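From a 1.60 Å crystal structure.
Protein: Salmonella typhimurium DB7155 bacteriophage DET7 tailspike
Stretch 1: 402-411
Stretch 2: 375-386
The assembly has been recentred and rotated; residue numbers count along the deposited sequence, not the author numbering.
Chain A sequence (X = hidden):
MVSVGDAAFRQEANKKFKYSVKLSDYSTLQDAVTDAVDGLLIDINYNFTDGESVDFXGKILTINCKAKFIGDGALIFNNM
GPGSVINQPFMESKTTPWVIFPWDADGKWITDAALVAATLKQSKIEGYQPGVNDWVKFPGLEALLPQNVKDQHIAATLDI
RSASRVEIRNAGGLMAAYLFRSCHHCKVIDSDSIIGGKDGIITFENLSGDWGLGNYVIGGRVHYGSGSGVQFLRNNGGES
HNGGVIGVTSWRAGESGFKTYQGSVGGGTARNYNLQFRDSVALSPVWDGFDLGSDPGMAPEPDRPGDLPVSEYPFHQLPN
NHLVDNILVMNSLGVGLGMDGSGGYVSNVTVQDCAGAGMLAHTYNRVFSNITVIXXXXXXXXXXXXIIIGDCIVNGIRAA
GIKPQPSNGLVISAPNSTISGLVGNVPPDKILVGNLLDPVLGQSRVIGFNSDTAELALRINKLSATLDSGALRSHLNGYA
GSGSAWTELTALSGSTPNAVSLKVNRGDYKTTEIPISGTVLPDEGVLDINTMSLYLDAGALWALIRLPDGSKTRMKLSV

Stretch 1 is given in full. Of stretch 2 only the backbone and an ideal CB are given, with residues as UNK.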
ATOM      1  N   ILE A 402      18.187  -7.419   5.216  1.00  9.98           N
ATOM      2  CA  ILE A 402      19.308  -7.272   6.172  1.00 10.86           C
ATOM      3  C   ILE A 402      20.121  -8.555   6.388  1.00 13.53           C
ATOM      4  O   ILE A 402      21.213  -8.482   6.956  1.00 15.17           O
ATOM      5  CB  ILE A 402      18.765  -6.744   7.529  1.00 11.85           C
ATOM      6  CG1 ILE A 402      19.835  -5.964   8.321  1.00 12.53           C
ATOM      7  CG2 ILE A 402      18.009  -7.827   8.317  1.00 13.60           C
ATOM      8  CD1 ILE A 402      19.200  -5.026   9.352  1.00 14.70           C
ATOM      9  N   LYS A 403      19.605  -9.688   5.963  1.00 13.40           N
ATOM     10  CA  LYS A 403      20.285 -10.959   6.180  1.00 14.08           C
ATOM     11  C   LYS A 403      21.412 -11.076   5.167  1.00 15.71           C
ATOM     12  O   LYS A 403      21.333 -10.551   4.042  1.00 15.20           O
ATOM     13  CB  LYS A 403      19.301 -12.132   6.021  1.00 15.20           C
ATOM     14  CG  LYS A 403      18.181 -12.157   7.080  1.00 18.19           C
ATOM     15  CD  LYS A 403      17.408 -13.490   7.152  1.00 20.00           C
ATOM     16  CE  LYS A 403      16.667 -13.592   8.495  1.00 23.86           C
ATOM     17  NZ  LYS A 403      15.960 -14.864   8.715  1.00 23.06           N
ATOM     18  N   PRO A 404      22.463 -11.796   5.547  1.00 18.45           N
ATOM     19  CA  PRO A 404      23.495 -12.060   4.571  1.00 20.09           C
ATOM     20  C   PRO A 404      22.927 -12.860   3.421  1.00 18.08           C
ATOM     21  O   PRO A 404      22.026 -13.693   3.601  1.00 17.92           O
ATOM     22  CB  PRO A 404      24.552 -12.842   5.356  1.00 21.34           C
ATOM     23  CG  PRO A 404      23.878 -13.406   6.501  1.00 24.07           C
ATOM     24  CD  PRO A 404      22.707 -12.476   6.828  1.00 20.16           C
ATOM     25  N   GLN A 405      23.474 -12.649   2.230  1.00 16.64           N
ATOM     26  CA  GLN A 405      22.935 -13.350   1.056  1.00 15.59           C
ATOM     27  C   GLN A 405      23.190 -14.836   1.133  1.00 17.14           C
ATOM     28  O   GLN A 405      24.263 -15.261   1.543  1.00 18.28           O
ATOM     29  CB  GLN A 405      23.558 -12.791  -0.226  1.00 17.03           C
ATOM     30  CG  GLN A 405      23.092 -11.401  -0.597  1.00 17.63           C
ATOM     31  CD  GLN A 405      21.691 -11.373  -1.165  1.00 15.66           C
ATOM     32  OE1 GLN A 405      21.201 -12.365  -1.716  1.00 19.23           O
ATOM     33  NE2 GLN A 405      21.012 -10.250  -0.992  1.00 15.50           N
ATOM     34  N   PRO A 406      22.225 -15.644   0.703  1.00 17.56           N
ATOM     35  CA  PRO A 406      22.512 -17.077   0.604  1.00 17.94           C
ATOM     36  C   PRO A 406      23.560 -17.349  -0.471  1.00 18.60           C
ATOM     37  O   PRO A 406      23.604 -16.636  -1.475  1.00 18.68           O
ATOM     38  CB  PRO A 406      21.175 -17.696   0.166  1.00 19.93           C
ATOM     39  CG  PRO A 406      20.348 -16.605  -0.311  1.00 17.80           C
ATOM     40  CD  PRO A 406      20.866 -15.306   0.268  1.00 17.77           C
ATOM     41  N   SER A 407      24.375 -18.379  -0.255  1.00 19.71           N
ATOM     42  CA  SER A 407      25.417 -18.704  -1.210  1.00 21.33           C
ATOM     43  C   SER A 407      24.858 -19.244  -2.526  1.00 19.66           C
ATOM     44  O   SER A 407      25.461 -19.016  -3.580  1.00 21.26           O
ATOM     45  CB  SER A 407      26.454 -19.652  -0.605  1.00 22.84           C
ATOM     46  OG  SER A 407      25.937 -20.939  -0.419  1.00 27.32           O
ATOM     47  N   ASN A 408      23.728 -19.932  -2.500  1.00 17.36           N
ATOM     48  CA  ASN A 408      23.118 -20.458  -3.713  1.00 18.70           C
ATOM     49  C   ASN A 408      22.199 -19.467  -4.377  1.00 18.94           C
ATOM     50  O   ASN A 408      21.533 -18.671  -3.686  1.00 19.48           O
ATOM     51  CB  ASN A 408      22.296 -21.712  -3.425  1.00 19.84           C
ATOM     52  CG  ASN A 408      23.135 -22.841  -2.903  1.00 26.25           C
ATOM     53  OD1 ASN A 408      24.219 -23.087  -3.420  1.00 28.89           O
ATOM     54  ND2 ASN A 408      22.649 -23.540  -1.879  1.00 24.86           N
ATOM     55  N   GLY A 409      22.156 -19.528  -5.711  1.00 19.05           N
ATOM     56  CA  GLY A 409      21.126 -18.855  -6.478  1.00 18.06           C
ATOM     57  C   GLY A 409      21.364 -17.397  -6.768  1.00 16.80           C
ATOM     58  O   GLY A 409      22.264 -16.757  -6.186  1.00 19.52           O
ATOM     59  N   LEU A 410      20.522 -16.871  -7.635  1.00 16.04           N
ATOM     60  CA  LEU A 410      20.492 -15.456  -7.944  1.00 13.59           C
ATOM     61  C   LEU A 410      19.468 -14.728  -7.051  1.00 13.70           C
ATOM     62  O   LEU A 410      18.534 -15.340  -6.535  1.00 15.48           O
ATOM     63  CB  LEU A 410      20.087 -15.233  -9.396  1.00 13.70           C
ATOM     64  CG  LEU A 410      20.990 -15.888 -10.453  1.00 14.97           C
ATOM     65  CD1 LEU A 410      20.332 -15.893 -11.823  1.00 18.70           C
ATOM     66  CD2 LEU A 410      22.262 -15.094 -10.470  1.00 19.54           C
ATOM     67  N   VAL A 411      19.575 -13.424  -6.996  1.00 11.00           N
ATOM     68  CA  VAL A 411      18.534 -12.623  -6.357  1.00 11.13           C
ATOM     69  C   VAL A 411      17.354 -12.550  -7.333  1.00 11.75           C
ATOM     70  O   VAL A 411      16.220 -12.807  -6.946  1.00 12.36           O
ATOM     71  CB  VAL A 411      19.023 -11.242  -5.971  1.00 12.23           C
ATOM     72  CG1 VAL A 411      17.877 -10.361  -5.427  1.00 14.37           C
ATOM     73  CG2 VAL A 411      20.099 -11.352  -4.942  1.00 12.67           C
ATOM     74  N   UNK A 375      15.038 -10.658   1.905  1.00  9.08           N
ATOM     75  CA  UNK A 375      15.447 -11.669   2.920  1.00 10.33           C
ATOM     76  C   UNK A 375      14.744 -12.988   2.620  1.00 11.95           C
ATOM     77  O   UNK A 375      14.354 -13.745   3.556  1.00 13.62           O
ATOM     78  CB  UNK A 375      15.114 -11.202   4.338  1.00 10.33           C
ATOM     79  N   UNK A 376      14.691 -13.341   1.339  1.00 12.09           N
ATOM     80  CA  UNK A 376      14.166 -14.624   0.950  1.00 10.09           C
ATOM     81  C   UNK A 376      15.290 -15.657   0.700  1.00 11.95           C
ATOM     82  O   UNK A 376      16.485 -15.346   0.711  1.00 11.06           O
ATOM     83  CB  UNK A 376      13.301 -14.462  -0.301  1.00 10.09           C
ATOM     84  N   UNK A 377      14.857 -16.903   0.562  1.00 11.35           N
ATOM     85  CA  UNK A 377      15.777 -18.050   0.510  1.00 12.28           C
ATOM     86  C   UNK A 377      16.754 -18.126   1.674  1.00 12.30           C
ATOM     87  O   UNK A 377      17.922 -18.450   1.502  1.00 14.07           O
ATOM     88  CB  UNK A 377      16.573 -18.006  -0.796  1.00 12.28           C
ATOM     89  N   UNK A 378      16.278 -17.804   2.879  1.00 10.60           N
ATOM     90  CA  UNK A 378      17.208 -17.702   4.012  1.00 10.24           C
ATOM     91  C   UNK A 378      17.740 -19.088   4.426  1.00 11.73           C
ATOM     92  O   UNK A 378      18.767 -19.151   5.063  1.00 14.61           O
ATOM     93  CB  UNK A 378      16.517 -17.030   5.200  1.00 10.24           C
ATOM     94  N   UNK A 379      17.085 -20.183   4.025  1.00 13.72           N
ATOM     95  CA  UNK A 379      17.617 -21.544   4.247  1.00 13.88           C
ATOM     96  C   UNK A 379      18.532 -22.009   3.105  1.00 14.91           C
ATOM     97  O   UNK A 379      19.026 -23.138   3.123  1.00 16.64           O
ATOM     98  CB  UNK A 379      16.462 -22.535   4.408  1.00 13.88           C
ATOM     99  N   UNK A 380      18.795 -21.157   2.118  1.00 12.93           N
ATOM    100  CA  UNK A 380      19.816 -21.479   1.112  1.00 14.32           C
ATOM    101  C   UNK A 380      19.515 -22.711   0.276  1.00 15.11           C
ATOM    102  O   UNK A 380      20.425 -23.553  -0.018  1.00 16.56           O
ATOM    103  CB  UNK A 380      21.166 -21.676   1.804  1.00 14.32           C
ATOM    104  N   UNK A 381      18.270 -22.837  -0.146  1.00 14.12           N
ATOM    105  CA  UNK A 381      17.891 -23.802  -1.172  1.00 16.72           C
ATOM    106  C   UNK A 381      18.609 -23.498  -2.495  1.00 18.52           C
ATOM    107  O   UNK A 381      19.054 -22.381  -2.727  1.00 15.61           O
ATOM    108  CB  UNK A 381      16.374 -23.793  -1.374  1.00 16.72           C
ATOM    109  N   UNK A 382      18.734 -24.493  -3.368  1.00 20.45           N
ATOM    110  CA  UNK A 382      19.250 -24.227  -4.693  1.00 22.61           C
ATOM    111  C   UNK A 382      18.162 -23.579  -5.567  1.00 22.21           C
ATOM    112  O   UNK A 382      17.560 -24.215  -6.453  1.00 23.84           O
ATOM    113  CB  UNK A 382      19.763 -25.519  -5.332  1.00 22.61           C
ATOM    114  N   UNK A 383      17.895 -22.298  -5.298  1.00 21.52           N
ATOM    115  CA  UNK A 383      16.799 -21.573  -5.939  1.00 20.85           C
ATOM    116  C   UNK A 383      17.166 -20.094  -6.020  1.00 17.56           C
ATOM    117  O   UNK A 383      17.945 -19.593  -5.219  1.00 17.59           O
ATOM    118  CB  UNK A 383      15.487 -21.768  -5.176  1.00 20.85           C
ATOM    119  N   UNK A 384      16.627 -19.418  -7.014  1.00 17.26           N
ATOM    120  CA  UNK A 384      16.720 -17.993  -7.058  1.00 16.15           C
ATOM    121  C   UNK A 384      15.649 -17.387  -6.159  1.00 15.79           C
ATOM    122  O   UNK A 384      14.628 -18.019  -5.931  1.00 18.84           O
ATOM    123  CB  UNK A 384      16.589 -17.488  -8.496  1.00 16.15           C
ATOM    124  N   UNK A 385      15.842 -16.152  -5.719  1.00 11.81           N
ATOM    125  CA  UNK A 385      14.875 -15.503  -4.816  1.00 11.38           C
ATOM    126  C   UNK A 385      13.630 -15.042  -5.539  1.00 11.82           C
ATOM    127  O   UNK A 385      12.513 -15.119  -4.979  1.00 12.12           O
ATOM    128  CB  UNK A 385      15.522 -14.307  -4.115  1.00 11.38           C
ATOM    129  N   UNK A 386      13.816 -14.424  -6.716  1.00 10.47           N
ATOM    130  CA  UNK A 386      12.745 -13.839  -7.475  1.00 12.30           C
ATOM    131  C   UNK A 386      12.887 -14.423  -8.893  1.00 12.59           C
ATOM    132  O   UNK A 386      13.898 -14.187  -9.547  1.00 12.41           O
ATOM    133  CB  UNK A 386      12.799 -12.310  -7.456  1.00 12.30           C
TER

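Position 375 has a left-handed backbone (phi/psi 55/42), which favours glycine, asparagine or aspartate. Its CB points toward stretch 1, 4.2 Å from Lys403 CG, and the free amides of Ile402 and Lys403 lie beyond, so a short acceptor suits. It is Asp375: Lys403 N donates to OD1 (2.9 Å) and Ile402 N to OD2 (2.9 Å). A water joins OD1 to Lys403 O.

The CB at 376 points away and has nothing of stretch 1 near it, so many residues would do; it is Cys376.

Position 377 is again left-handed and opens a type I turn ending at 380. The backbone favours glycine, asparagine or aspartate, and the CB, 4.1 Å from Pro406 CG, leaves room for a small side chain against the ring. Asn377 serves its own loop, accepting from 381 N through OD1 and donating from ND2 to 381 O, while ND2 also reaches a water held by Asn408 O.

At 378 the CB points sideways, 4.1 Å from Lys403 CD. An acid could answer the ammonium, and an aromatic ring could offer its face. Tyr378 does the latter: Lys403 NZ lies 4.0 Å from the centroid of its ring, a cation-pi contact.

Position 379 points away, leaving the choice open; it is Leu379.

Position 380, the third left-handed residue, again suggests glycine, asparagine or aspartate. Near it stretch 1 offers Asn408 N as a donor and the Ser407 hydroxyl, so a side chain carrying both acceptor and donor fits well. Asn380 takes Asn408 N on OD1 (2.8 Å) and gives ND2 to Ser407 OG (3.0 Å). Its backbone O receives Asn408 ND2 at 2.9 Å.

Position 381 points away, so its side chain is little constrained: Phe381. At 382 the CB is sideways, 4.9 Å from Asn408 ND2, and polar residues are plausible; Asp382 makes no hydrogen bond to stretch 1. Position 383 also points away, with nothing of stretch 1 near its CB, so stretch 1 sets no preference; it is Ser383. Its backbone O lies 3.5 Å from Gly409 CA, where a CB on Gly409 would clash.

At 384 the CB is 3.5 Å from Leu410 O, and Leu410 N is a nearby donor. A short acceptor is indicated: Asp384 OD1 accepts Leu410 N at 2.8 Å.

Position 385 points toward stretch 1, its CB a tight 3.3 Å from Val411 O, with the Gln405 amide farther off. A long polar chain suits. Gln385 NE2 donates to Gln405 OE1 (3.1 Å), and a water links its OE1 to Gln405 NE2.

Position 386 points sideways, its N bonded to Val411 O; an aliphatic could reach the valine. Ile386 CD1 lies 4.4 Å from Val411 CG1.

Stretch 2, residues 375-386: DCNYLNFDSDQI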
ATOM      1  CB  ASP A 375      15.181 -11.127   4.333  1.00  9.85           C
ATOM      2  CG  ASP A 375      16.221 -10.131   4.766  1.00 14.71           C
ATOM      3  OD1 ASP A 375      17.328 -10.194   4.210  1.00 14.37           O
ATOM      4  OD2 ASP A 375      15.924  -9.260   5.613  1.00 12.83           O
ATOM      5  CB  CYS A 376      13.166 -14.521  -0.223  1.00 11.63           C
ATOM      6  SG  CYS A 376      11.652 -13.652   0.339  1.00 15.64           S
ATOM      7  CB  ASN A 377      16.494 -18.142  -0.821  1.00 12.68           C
ATOM      8  CG  ASN A 377      17.133 -19.510  -1.025  1.00 14.67           C
ATOM      9  OD1 ASN A 377      16.635 -20.520  -0.472  1.00 16.05           O
ATOM     10  ND2 ASN A 377      18.242 -19.566  -1.764  1.00 17.76           N
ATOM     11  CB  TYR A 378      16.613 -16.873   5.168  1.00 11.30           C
ATOM     12  CG  TYR A 378      15.530 -17.501   6.008  1.00 11.55           C
ATOM     13  CD1 TYR A 378      15.793 -18.611   6.805  1.00 13.48           C
ATOM     14  CD2 TYR A 378      14.247 -16.942   6.085  1.00 11.49           C
ATOM     15  CE1 TYR A 378      14.825 -19.189   7.574  1.00 16.94           C
ATOM     16  CE2 TYR A 378      13.270 -17.520   6.855  1.00 11.59           C
ATOM     17  CZ  TYR A 378      13.553 -18.627   7.625  1.00 15.56           C
ATOM     18  OH  TYR A 378      12.591 -19.221   8.443  1.00 16.61           O
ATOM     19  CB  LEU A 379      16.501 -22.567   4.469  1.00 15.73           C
ATOM     20  CG  LEU A 379      15.716 -22.419   5.760  1.00 15.43           C
ATOM     21  CD1 LEU A 379      14.742 -23.586   5.934  1.00 18.87           C
ATOM     22  CD2 LEU A 379      16.599 -22.356   6.960  1.00 16.17           C
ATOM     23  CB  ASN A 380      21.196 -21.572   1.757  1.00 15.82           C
ATOM     24  CG  ASN A 380      22.338 -21.404   0.756  1.00 19.57           C
ATOM     25  OD1 ASN A 380      22.157 -20.862  -0.341  1.00 17.75           O
ATOM     26  ND2 ASN A 380      23.525 -21.899   1.137  1.00 25.08           N
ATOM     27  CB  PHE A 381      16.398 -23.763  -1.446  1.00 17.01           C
ATOM     28  CG  PHE A 381      15.540 -24.309  -0.332  1.00 17.62           C
ATOM     29  CD1 PHE A 381      15.209 -25.647  -0.296  1.00 22.95           C
ATOM     30  CD2 PHE A 381      14.957 -23.467   0.580  1.00 18.68           C
ATOM     31  CE1 PHE A 381      14.371 -26.137   0.701  1.00 25.44           C
ATOM     32  CE2 PHE A 381      14.123 -23.935   1.584  1.00 18.39           C
ATOM     33  CZ  PHE A 381      13.840 -25.262   1.651  1.00 20.63           C
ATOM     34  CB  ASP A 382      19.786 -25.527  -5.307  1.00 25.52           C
ATOM     35  CG  ASP A 382      20.609 -25.276  -6.549  1.00 33.25           C
ATOM     36  OD1 ASP A 382      21.117 -24.140  -6.721  1.00 38.43           O
ATOM     37  OD2 ASP A 382      20.742 -26.223  -7.347  1.00 40.97           O
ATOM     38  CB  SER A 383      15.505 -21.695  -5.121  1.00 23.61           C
ATOM     39  OG  SER A 383      14.436 -20.982  -5.732  1.00 26.33           O
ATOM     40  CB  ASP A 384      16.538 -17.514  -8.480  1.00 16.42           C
ATOM     41  CG  ASP A 384      17.503 -18.223  -9.451  1.00 19.72           C
ATOM     42  OD1 ASP A 384      18.689 -18.371  -9.112  1.00 20.97           O
ATOM     43  OD2 ASP A 384      17.051 -18.670 -10.523  1.00 27.16           O
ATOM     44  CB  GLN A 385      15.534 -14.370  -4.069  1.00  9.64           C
ATOM     45  CG  GLN A 385      16.628 -14.846  -3.077  1.00 13.37           C
ATOM     46  CD  GLN A 385      17.587 -13.763  -2.642  1.00 14.24           C
ATOM     47  OE1 GLN A 385      17.205 -12.633  -2.354  1.00 15.24           O
ATOM     48  NE2 GLN A 385      18.853 -14.120  -2.567  1.00 16.01           N
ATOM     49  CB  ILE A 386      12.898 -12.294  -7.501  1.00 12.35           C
ATOM     50  CG1 ILE A 386      12.837 -11.691  -6.081  1.00 14.90           C
ATOM     51  CG2 ILE A 386      11.894 -11.665  -8.421  1.00 13.22           C
ATOM     52  CD1 ILE A 386      13.504 -10.287  -5.995  1.00 17.19           C
TER
HETATM   53  O   HOH W   1      19.170 -11.644   2.313  1.00 20.10           O
HETATM   54  O   HOH W   2      19.118 -17.337  -3.564  1.00 17.49           O
HETATM   55  O   HOH W   3      18.211 -10.172  -1.749  1.00 15.06           O
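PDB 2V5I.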